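Local coordinates for initiator protein NS1 (Human bocavirus, PDB 4KW3), which probably nicks and unwinds the viral replication origin to start rolling-circle DNA replication, the part described being its N-terminal origin-recognition and nickase domain, at residues 21-26 with 136-141; 76-81 with 114-119; 143-148 with 167-172; 211-216 with 258-263. All coordinates share one frame; numbering follows the deposited sequence.

Contact 1. Residues 21-26 with 136-141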
# COMPACT_ATOMS: atom_id res chain seq x y z
N LYS A 21 0.98 5.89 7.15
CA LYS A 21 2.30 5.46 7.65
C LYS A 21 2.11 4.36 8.69
O LYS A 21 1.40 4.57 9.68
CB LYS A 21 3.02 6.62 8.32
CG LYS A 21 4.13 7.26 7.53
CD LYS A 21 5.04 8.09 8.45
CE LYS A 21 4.39 9.41 8.90
NZ LYS A 21 4.84 10.61 8.13
N PHE A 22 2.71 3.19 8.50
CA PHE A 22 2.66 2.16 9.54
C PHE A 22 3.31 2.68 10.86
O PHE A 22 4.49 3.01 10.90
CB PHE A 22 3.33 0.88 9.05
CG PHE A 22 3.02 -0.31 9.89
CD1 PHE A 22 3.75 -0.59 11.03
CD2 PHE A 22 1.97 -1.15 9.56
CE1 PHE A 22 3.44 -1.68 11.81
CE2 PHE A 22 1.66 -2.24 10.33
CZ PHE A 22 2.39 -2.51 11.46
N PRO A 23 2.54 2.74 11.94
CA PRO A 23 3.07 3.46 13.11
C PRO A 23 4.07 2.66 13.97
O PRO A 23 3.86 2.50 15.18
CB PRO A 23 1.82 3.80 13.91
CG PRO A 23 0.74 2.80 13.46
CD PRO A 23 1.25 2.08 12.23
N TYR A 24 5.14 2.17 13.35
CA TYR A 24 6.22 1.46 14.05
C TYR A 24 7.58 1.87 13.49
O TYR A 24 8.03 1.37 12.46
CB TYR A 24 6.04 -0.06 13.92
CG TYR A 24 7.02 -0.89 14.72
CD1 TYR A 24 7.00 -0.91 16.11
CD2 TYR A 24 7.94 -1.70 14.08
CE1 TYR A 24 7.91 -1.68 16.84
CE2 TYR A 24 8.84 -2.48 14.79
CZ TYR A 24 8.82 -2.47 16.17
OH TYR A 24 9.72 -3.25 16.85
N PRO A 25 8.25 2.78 14.19
CA PRO A 25 9.50 3.37 13.71
C PRO A 25 10.62 2.35 13.47
O PRO A 25 11.42 2.55 12.56
CB PRO A 25 9.87 4.35 14.83
CG PRO A 25 8.55 4.67 15.50
CD PRO A 25 7.78 3.39 15.45
N GLN A 26 10.67 1.29 14.26
CA GLN A 26 11.73 0.27 14.16
C GLN A 26 11.44 -0.81 13.11
O GLN A 26 12.09 -1.85 13.11
CB GLN A 26 11.97 -0.41 15.51
CG GLN A 26 12.36 0.52 16.66
CD GLN A 26 11.17 1.28 17.26
OE1 GLN A 26 10.01 1.03 16.91
NE2 GLN A 26 11.47 2.22 18.15
N GLN A 136 -10.71 8.81 11.23
CA GLN A 136 -11.64 7.72 11.02
C GLN A 136 -11.02 6.68 10.09
O GLN A 136 -11.04 5.48 10.38
CB GLN A 136 -12.94 8.28 10.43
CG GLN A 136 -14.01 7.27 10.11
CD GLN A 136 -15.11 7.85 9.23
OE1 GLN A 136 -14.98 8.95 8.69
NE2 GLN A 136 -16.22 7.12 9.12
N PHE A 137 -10.44 7.16 8.99
CA PHE A 137 -9.82 6.30 7.99
C PHE A 137 -8.66 5.55 8.64
O PHE A 137 -8.52 4.34 8.47
CB PHE A 137 -9.33 7.15 6.81
CG PHE A 137 -9.11 6.36 5.54
CD1 PHE A 137 -9.21 4.97 5.52
CD2 PHE A 137 -8.79 7.02 4.35
CE1 PHE A 137 -9.01 4.25 4.34
CE2 PHE A 137 -8.58 6.31 3.18
CZ PHE A 137 -8.70 4.92 3.17
N TYR A 138 -7.84 6.29 9.39
CA TYR A 138 -6.73 5.74 10.15
C TYR A 138 -7.18 4.60 11.07
O TYR A 138 -6.54 3.55 11.14
CB TYR A 138 -6.08 6.83 11.00
CG TYR A 138 -4.76 6.45 11.65
CD1 TYR A 138 -3.75 5.82 10.93
CD2 TYR A 138 -4.51 6.76 12.99
CE1 TYR A 138 -2.53 5.49 11.52
CE2 TYR A 138 -3.31 6.44 13.59
CZ TYR A 138 -2.33 5.80 12.86
OH TYR A 138 -1.14 5.48 13.47
N GLY A 139 -8.30 4.80 11.76
CA GLY A 139 -8.80 3.82 12.70
C GLY A 139 -9.31 2.56 12.03
O GLY A 139 -9.06 1.45 12.48
N LEU A 140 -10.02 2.73 10.93
CA LEU A 140 -10.47 1.62 10.13
C LEU A 140 -9.28 0.80 9.60
O LEU A 140 -9.33 -0.43 9.55
CB LEU A 140 -11.32 2.12 8.98
CG LEU A 140 -12.63 2.82 9.36
CD1 LEU A 140 -13.32 3.33 8.09
CD2 LEU A 140 -13.53 1.87 10.10
N ILE A 141 -8.21 1.49 9.18
CA ILE A 141 -7.03 0.81 8.66
C ILE A 141 -6.40 -0.00 9.76
O ILE A 141 -6.06 -1.17 9.54
CB ILE A 141 -5.98 1.78 8.09
CG1 ILE A 141 -6.43 2.28 6.71
CG2 ILE A 141 -4.62 1.09 7.97
CD1 ILE A 141 -5.60 3.45 6.18
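Y138, on helix 134-149, sends its ring across to P23 in the loop that follows strand 15-21, and its phenol end does nearly all the touching. From CB, the side chain leaves with CG anti to the backbone N (chi1 -170°), which carries the ring away from its own helix toward the loop. The first contact comes at CE1, which lies 4.4 Å from K21 O, a loose approach in which the carbonyl oxygen stands at the ring edge, near its plane. At the far end, Y138 CZ is 4.3 Å from P23 CG. The hydroxyl goes furthest: Y138 OH lies 3.3 Å from P23 CG and 3.4 Å from P23 CB, so it rests against two methylenes of the pyrrolidine ring, which approaches from the opposite direction. P23 is held in position as the centre of an inverse gamma turn, closed by a bond from Y24 N to F22 O (2.7 Å). Around the pair, A172 and A176 of helix 160-177 and M185 of strand 185-191 also touch Y138. The chemistry is thus that of a polar tip laid on carbon: proline has no N-H to give, the loop offers the hydroxyl no hydrogen bond, and loop and helix are joined here by van der Waals contact alone, over a small buried area of 86 Å².

Contact 2. Residues 76-81 with 114-119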
# COMPACT_ATOMS: atom_id res chain seq x y z
N ALA A 76 2.20 -6.91 0.60
CA ALA A 76 0.98 -7.19 -0.13
C ALA A 76 -0.22 -7.28 0.83
O ALA A 76 -1.30 -6.77 0.53
CB ALA A 76 1.12 -8.45 -0.97
N VAL A 77 -0.00 -7.88 2.00
CA VAL A 77 -1.06 -8.02 2.99
C VAL A 77 -1.49 -6.65 3.54
O VAL A 77 -2.68 -6.36 3.63
CB VAL A 77 -0.61 -8.93 4.15
CG1 VAL A 77 -1.70 -9.03 5.25
CG2 VAL A 77 -0.26 -10.30 3.62
N LEU A 78 -0.50 -5.82 3.88
CA LEU A 78 -0.74 -4.47 4.36
C LEU A 78 -1.62 -3.73 3.36
O LEU A 78 -2.60 -3.06 3.71
CB LEU A 78 0.58 -3.71 4.53
CG LEU A 78 0.37 -2.26 4.97
CD1 LEU A 78 -0.42 -2.21 6.27
CD2 LEU A 78 1.67 -1.49 5.10
N CYS A 79 -1.26 -3.90 2.10
CA CYS A 79 -1.95 -3.28 1.01
C CYS A 79 -3.41 -3.77 0.89
O CYS A 79 -4.31 -2.97 0.67
CB CYS A 79 -1.15 -3.53 -0.27
SG CYS A 79 -1.74 -2.64 -1.69
N LYS A 80 -3.66 -5.08 1.05
CA LYS A 80 -5.04 -5.59 1.07
C LYS A 80 -5.82 -5.06 2.27
O LYS A 80 -7.01 -4.77 2.16
CB LYS A 80 -5.07 -7.12 1.08
CG LYS A 80 -4.41 -7.77 -0.13
CD LYS A 80 -4.26 -9.28 0.07
CE LYS A 80 -3.36 -9.90 -0.98
NZ LYS A 80 -3.26 -11.38 -0.78
N ALA A 81 -5.15 -4.96 3.42
CA ALA A 81 -5.76 -4.46 4.64
C ALA A 81 -6.29 -3.04 4.43
O ALA A 81 -7.45 -2.74 4.71
CB ALA A 81 -4.76 -4.51 5.79
N LEU A 114 7.33 2.86 6.08
CA LEU A 114 6.50 1.84 5.47
C LEU A 114 5.11 2.45 5.22
O LEU A 114 4.32 2.61 6.15
CB LEU A 114 6.40 0.63 6.40
CG LEU A 114 5.42 -0.47 6.00
CD1 LEU A 114 5.81 -1.02 4.64
CD2 LEU A 114 5.39 -1.60 7.04
N HIS A 115 4.80 2.80 3.98
CA HIS A 115 3.53 3.48 3.77
C HIS A 115 2.63 2.92 2.67
O HIS A 115 3.05 2.13 1.84
CB HIS A 115 3.73 5.00 3.61
CG HIS A 115 4.72 5.39 2.57
ND1 HIS A 115 5.66 6.38 2.79
CD2 HIS A 115 4.89 4.98 1.30
CE1 HIS A 115 6.39 6.52 1.70
NE2 HIS A 115 5.94 5.69 0.78
N CYS A 116 1.38 3.33 2.71
CA CYS A 116 0.48 3.07 1.60
C CYS A 116 -0.05 4.38 1.05
O CYS A 116 -0.39 5.29 1.82
CB CYS A 116 -0.70 2.24 2.08
SG CYS A 116 -0.27 0.57 2.41
N HIS A 117 -0.13 4.47 -0.27
CA HIS A 117 -0.87 5.54 -0.92
C HIS A 117 -2.23 4.98 -1.28
O HIS A 117 -2.32 3.82 -1.75
CB HIS A 117 -0.17 6.01 -2.18
CG HIS A 117 1.12 6.72 -1.93
ND1 HIS A 117 1.21 8.10 -1.89
CD2 HIS A 117 2.36 6.24 -1.69
CE1 HIS A 117 2.46 8.44 -1.65
NE2 HIS A 117 3.18 7.33 -1.52
N ILE A 118 -3.27 5.77 -1.01
CA ILE A 118 -4.63 5.40 -1.35
C ILE A 118 -5.24 6.50 -2.22
O ILE A 118 -5.32 7.65 -1.80
CB ILE A 118 -5.51 5.28 -0.09
CG1 ILE A 118 -4.88 4.32 0.91
CG2 ILE A 118 -6.95 4.87 -0.43
CD1 ILE A 118 -4.28 5.00 2.10
N ILE A 119 -5.66 6.14 -3.42
CA ILE A 119 -6.49 7.05 -4.21
C ILE A 119 -7.91 6.52 -4.15
O ILE A 119 -8.19 5.38 -4.54
CB ILE A 119 -6.03 7.16 -5.69
CG1 ILE A 119 -4.54 7.44 -5.78
CG2 ILE A 119 -6.79 8.26 -6.39
CD1 ILE A 119 -4.00 7.25 -7.15
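L78 of helix 74-94 reaches between two residues of strand 114-122, L114 and C116. Its CG stands anti to the backbone N (chi1 177°), extending the branch toward the strand, and chi2 of 57° places CD2 where it can serve both partners. That methyl lies 4.0 Å from L114 CG and 3.9 Å from C116 SG. L114 adopts nearly the same pair of torsions, which swings its isobutyl group in from the strand so that the two leucines meet tip to tip. C116 SG settles 3.9 Å from L78 CG. The same sulfur passes 4.4 Å from C79 CA, so it sits against the helix backbone as well. All four residues are buried. C116 is the middle residue of the predicted RCR-2 motif; between H115 and H117, predicted metal ligands, it turns inward while H115 points away from the helix. The helix segment runs at 40° to the strand with axes 9.3 Å apart. Strand 114-122 lies between antiparallel strands 15-21 and 101-109, and C79 carries the helix packing on to V105 and S107 of strand 101-109 and to L246 of strand 241-247.

Contact 3. Residues 143-148 with 167-172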
# COMPACT_ATOMS: atom_id res chain seq x y z
N ALA A 143 -7.80 -1.16 12.46
CA ALA A 143 -8.68 -2.27 12.83
C ALA A 143 -8.38 -3.51 11.97
O ALA A 143 -8.32 -4.62 12.49
CB ALA A 143 -10.14 -1.88 12.75
N GLU A 144 -8.21 -3.30 10.66
CA GLU A 144 -7.88 -4.39 9.73
C GLU A 144 -6.51 -5.04 9.98
O GLU A 144 -6.40 -6.27 9.97
CB GLU A 144 -7.92 -3.90 8.29
CG GLU A 144 -9.29 -3.64 7.77
CD GLU A 144 -10.07 -4.91 7.47
OE1 GLU A 144 -9.46 -6.01 7.49
OE2 GLU A 144 -11.29 -4.80 7.23
N ILE A 145 -5.50 -4.21 10.20
CA ILE A 145 -4.16 -4.67 10.52
C ILE A 145 -4.15 -5.48 11.82
O ILE A 145 -3.65 -6.60 11.87
CB ILE A 145 -3.20 -3.47 10.68
CG1 ILE A 145 -3.02 -2.75 9.35
CG2 ILE A 145 -1.87 -3.93 11.24
CD1 ILE A 145 -2.22 -1.47 9.44
N ILE A 146 -4.74 -4.91 12.87
CA ILE A 146 -4.83 -5.56 14.17
C ILE A 146 -5.48 -6.93 14.06
O ILE A 146 -5.00 -7.90 14.66
CB ILE A 146 -5.59 -4.64 15.16
CG1 ILE A 146 -4.68 -3.50 15.62
CG2 ILE A 146 -6.15 -5.42 16.37
CD1 ILE A 146 -5.42 -2.34 16.25
N GLN A 147 -6.57 -7.00 13.30
CA GLN A 147 -7.28 -8.26 13.07
C GLN A 147 -6.39 -9.30 12.37
O GLN A 147 -6.44 -10.50 12.66
CB GLN A 147 -8.57 -8.01 12.30
CG GLN A 147 -9.18 -9.26 11.70
CD GLN A 147 -10.56 -9.54 12.23
OE1 GLN A 147 -11.50 -9.67 11.45
NE2 GLN A 147 -10.69 -9.66 13.55
N ARG A 148 -5.59 -8.83 11.41
CA ARG A 148 -4.69 -9.69 10.67
C ARG A 148 -3.59 -10.22 11.59
O ARG A 148 -3.23 -11.40 11.53
CB ARG A 148 -4.08 -8.94 9.47
CG ARG A 148 -3.07 -9.77 8.73
CD ARG A 148 -3.73 -10.92 7.99
NE ARG A 148 -2.81 -12.06 7.91
CZ ARG A 148 -2.61 -12.80 6.82
NH1 ARG A 148 -3.23 -12.53 5.68
NH2 ARG A 148 -1.75 -13.82 6.88
N HIS A 167 0.38 -3.89 20.63
CA HIS A 167 -0.19 -2.96 21.59
C HIS A 167 0.01 -1.52 21.13
O HIS A 167 -0.82 -0.65 21.41
CB HIS A 167 0.34 -3.21 23.00
CG HIS A 167 -0.11 -4.52 23.57
ND1 HIS A 167 -1.44 -4.83 23.76
CD2 HIS A 167 0.59 -5.61 23.98
CE1 HIS A 167 -1.54 -6.05 24.27
NE2 HIS A 167 -0.32 -6.54 24.41
N THR A 168 1.10 -1.29 20.39
CA THR A 168 1.32 -0.01 19.73
C THR A 168 0.18 0.32 18.74
O THR A 168 -0.34 1.43 18.71
CB THR A 168 2.66 -0.02 18.97
OG1 THR A 168 3.73 -0.21 19.90
CG2 THR A 168 2.85 1.28 18.22
N LEU A 169 -0.22 -0.68 17.96
CA LEU A 169 -1.35 -0.55 17.05
C LEU A 169 -2.67 -0.26 17.78
O LEU A 169 -3.45 0.58 17.35
CB LEU A 169 -1.48 -1.82 16.20
CG LEU A 169 -0.30 -2.10 15.26
CD1 LEU A 169 -0.44 -3.48 14.66
CD2 LEU A 169 -0.20 -1.06 14.17
N LYS A 170 -2.92 -0.98 18.87
CA LYS A 170 -4.16 -0.83 19.61
C LYS A 170 -4.26 0.54 20.27
O LYS A 170 -5.34 1.12 20.36
CB LYS A 170 -4.34 -1.95 20.66
CG LYS A 170 -4.64 -3.34 20.07
CD LYS A 170 -5.08 -4.34 21.13
CE LYS A 170 -6.56 -4.22 21.49
NZ LYS A 170 -7.44 -4.70 20.36
N LYS A 171 -3.13 1.07 20.71
CA LYS A 171 -3.09 2.38 21.33
C LYS A 171 -3.37 3.44 20.26
O LYS A 171 -4.18 4.36 20.47
CB LYS A 171 -1.73 2.61 21.99
CG LYS A 171 -1.53 3.99 22.56
CD LYS A 171 -0.22 4.06 23.33
CE LYS A 171 0.15 5.50 23.67
NZ LYS A 171 0.75 6.21 22.51
N ALA A 172 -2.72 3.28 19.12
CA ALA A 172 -2.94 4.16 17.97
C ALA A 172 -4.40 4.16 17.56
O ALA A 172 -4.97 5.20 17.21
CB ALA A 172 -2.06 3.73 16.80
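I145 and I146 of helix 134-149 both press on L169 of helix 160-177, each with a different branch. The I145 methyl CG2, set opposite the backbone N, lies 3.7 Å from L169 CD1, and these two side chains cross at about a right angle. I146 instead slides past L169 in the opposite direction: its CG1 is 3.7 Å from L169 CB. With CG1 beside the backbone N (chi1 -76°) and the chain extended beyond it, I146 CD1 travels on to the backbone of the facing helix, 3.7 Å from L169 O and 3.9 Å from K170 N. The same methyl comes within 4.0 Å of K170 CG, so the lysine contributes its aliphatic stem while its chain bends at the third and fourth torsions. No hydrogen bond crosses between the segments; the fit is mostly between hydrocarbon groups, with one methyl resting on the facing backbone, and 200 Å² is buried. Around them, L142 and C149 of helix 134-149 also touch L169, and F166 and E173 of helix 160-177 touch I146. F22 packs on both I145 and L169. The two segments run antiparallel at 153° with axes 9.9 Å apart, making helices 134-149 and 160-177 a hairpin pair, joined through the linker between them. Helix 134-149 also meets helix 74-94, where R148 touches V77 and E144 touches A81.

Contact 4. Residues 211-216 with 258-263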
# COMPACT_ATOMS: atom_id res chain seq x y z
N TYR A 211 3.12 8.96 -11.00
CA TYR A 211 3.85 8.93 -9.74
C TYR A 211 3.89 7.53 -9.12
O TYR A 211 4.92 7.11 -8.64
CB TYR A 211 3.37 9.99 -8.71
CG TYR A 211 4.08 9.77 -7.39
CD1 TYR A 211 5.38 10.26 -7.19
CD2 TYR A 211 3.50 9.00 -6.37
CE1 TYR A 211 6.07 10.00 -6.01
CE2 TYR A 211 4.18 8.74 -5.19
CZ TYR A 211 5.47 9.24 -5.01
OH TYR A 211 6.16 8.99 -3.84
N LEU A 212 2.80 6.78 -9.18
CA LEU A 212 2.77 5.46 -8.52
C LEU A 212 3.32 4.32 -9.40
O LEU A 212 4.06 3.46 -8.92
CB LEU A 212 1.35 5.14 -8.04
CG LEU A 212 0.78 6.01 -6.91
CD1 LEU A 212 -0.63 5.55 -6.58
CD2 LEU A 212 1.67 5.94 -5.66
N LEU A 213 2.99 4.32 -10.70
CA LEU A 213 3.40 3.25 -11.60
C LEU A 213 4.90 3.10 -11.85
O LEU A 213 5.45 2.01 -11.72
CB LEU A 213 2.65 3.33 -12.93
CG LEU A 213 1.26 2.73 -12.88
CD1 LEU A 213 0.75 2.54 -14.28
CD2 LEU A 213 1.30 1.41 -12.12
N PRO A 214 5.59 4.20 -12.20
CA PRO A 214 6.97 3.95 -12.65
C PRO A 214 7.97 3.79 -11.52
O PRO A 214 8.89 4.58 -11.35
CB PRO A 214 7.26 5.17 -13.53
CG PRO A 214 6.42 6.26 -12.95
CD PRO A 214 5.21 5.62 -12.29
N LYS A 215 7.77 2.74 -10.73
CA LYS A 215 8.69 2.39 -9.67
C LYS A 215 9.09 0.92 -9.83
O LYS A 215 8.35 0.13 -10.43
CB LYS A 215 8.04 2.61 -8.30
CG LYS A 215 7.57 4.03 -8.06
CD LYS A 215 7.02 4.20 -6.67
CE LYS A 215 6.55 5.62 -6.42
NZ LYS A 215 6.38 5.89 -4.96
N ASN A 216 10.25 0.55 -9.31
CA ASN A 216 10.63 -0.85 -9.34
C ASN A 216 10.14 -1.50 -8.06
O ASN A 216 9.88 -0.82 -7.07
CB ASN A 216 12.14 -1.00 -9.51
CG ASN A 216 12.64 -0.36 -10.79
OD1 ASN A 216 12.03 -0.53 -11.86
ND2 ASN A 216 13.76 0.35 -10.71
N LYS A 258 5.11 -2.69 -16.27
CA LYS A 258 5.64 -1.76 -17.26
C LYS A 258 4.73 -1.68 -18.49
O LYS A 258 4.53 -0.60 -19.04
CB LYS A 258 7.07 -2.11 -17.65
CG LYS A 258 7.70 -1.08 -18.54
CD LYS A 258 8.74 -0.28 -17.79
CE LYS A 258 10.08 -0.36 -18.49
NZ LYS A 258 9.98 0.24 -19.85
N ASN A 259 4.17 -2.81 -18.91
CA ASN A 259 3.25 -2.77 -20.03
C ASN A 259 1.95 -2.04 -19.69
O ASN A 259 1.43 -1.26 -20.49
CB ASN A 259 2.97 -4.17 -20.58
CG ASN A 259 2.10 -4.13 -21.82
OD1 ASN A 259 1.17 -4.92 -21.97
ND2 ASN A 259 2.40 -3.19 -22.72
N TYR A 260 1.45 -2.27 -18.48
CA TYR A 260 0.27 -1.56 -17.97
C TYR A 260 0.49 -0.06 -18.04
O TYR A 260 -0.35 0.66 -18.58
CB TYR A 260 -0.01 -1.98 -16.53
CG TYR A 260 -1.40 -1.70 -16.05
CD1 TYR A 260 -1.76 -0.43 -15.59
CD2 TYR A 260 -2.34 -2.72 -15.97
CE1 TYR A 260 -3.03 -0.18 -15.10
CE2 TYR A 260 -3.61 -2.48 -15.50
CZ TYR A 260 -3.95 -1.21 -15.07
OH TYR A 260 -5.23 -0.98 -14.59
N HIS A 261 1.63 0.40 -17.54
CA HIS A 261 2.02 1.81 -17.64
C HIS A 261 2.10 2.33 -19.08
O HIS A 261 1.65 3.44 -19.37
CB HIS A 261 3.36 2.01 -16.98
CG HIS A 261 3.91 3.39 -17.12
ND1 HIS A 261 4.70 3.77 -18.18
CD2 HIS A 261 3.77 4.49 -16.34
CE1 HIS A 261 5.03 5.04 -18.05
NE2 HIS A 261 4.48 5.50 -16.94
N ALA A 262 2.68 1.52 -19.96
CA ALA A 262 2.86 1.87 -21.37
C ALA A 262 1.50 2.07 -22.03
O ALA A 262 1.30 3.03 -22.77
CB ALA A 262 3.63 0.77 -22.08
N THR A 263 0.56 1.16 -21.77
CA THR A 263 -0.78 1.29 -22.31
C THR A 263 -1.46 2.57 -21.83
O THR A 263 -2.03 3.31 -22.64
CB THR A 263 -1.64 0.07 -21.93
OG1 THR A 263 -1.04 -1.11 -22.48
CG2 THR A 263 -3.05 0.23 -22.46
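L213 and P214 belong to the predicted RCR-3 motif and lean on Y260 and H261 of helix 257-268. L213 CD1 lies 3.7 Å from H261 CA and 4.1 Å from Y260 CD1, meeting the tyrosine ring at its edge, while L213 CB is 3.8 Å from H261 CD2, again at the ring edge. L213 and H261 slide past each other in opposite directions, the imidazole being carried toward the motif by a CG anti to the backbone N (chi1 175°). P214 CB approaches H261 NE2 at 4.4 Å. The rings of F235 and H261 meet edge-to-face, and R257 NH1 hydrogen-bonds L213 O. P214 centres an inverse gamma turn, closed by K215 N to L213 O (2.6 Å). The extended K215 chain passes one face of the Y211 ring, its CE above the plane and offset toward the rim; NZ makes a weak bond to Y211 OH and a salt bridge to E108, a predicted metal ligand. A tyrosine on a helix with a lysine four residues on, beside the histidines predicted to bind metal, is consistent with HUH-type rolling-circle nickases; Y211 is the predicted nucleophile, and helix 257-268 packs against the turn that follows it.

How the contacts relate
Contacts 1 and 3 share helix 134-149 and lie on one side of the chain's centre, their centres about 8 Å apart; P23 CD touches L169 CD2 at 4.0 Å. Contact 2, near the centre of the chain, joins both: F22 N probably hydrogen-bonds L114 O (2.9 Å), and L78 CD1 packs on I145 CD1 (3.7 Å). Contact 4 lies on the opposite side of the chain's centre from contacts 1 and 3, its centre about 32 Å from that of contact 3, yet it touches contact 2. There H117 CE1 comes 3.9 Å from Y211 CE2, bringing H117, a predicted metal ligand, against the predicted nucleophile Y211 at the nuclease site.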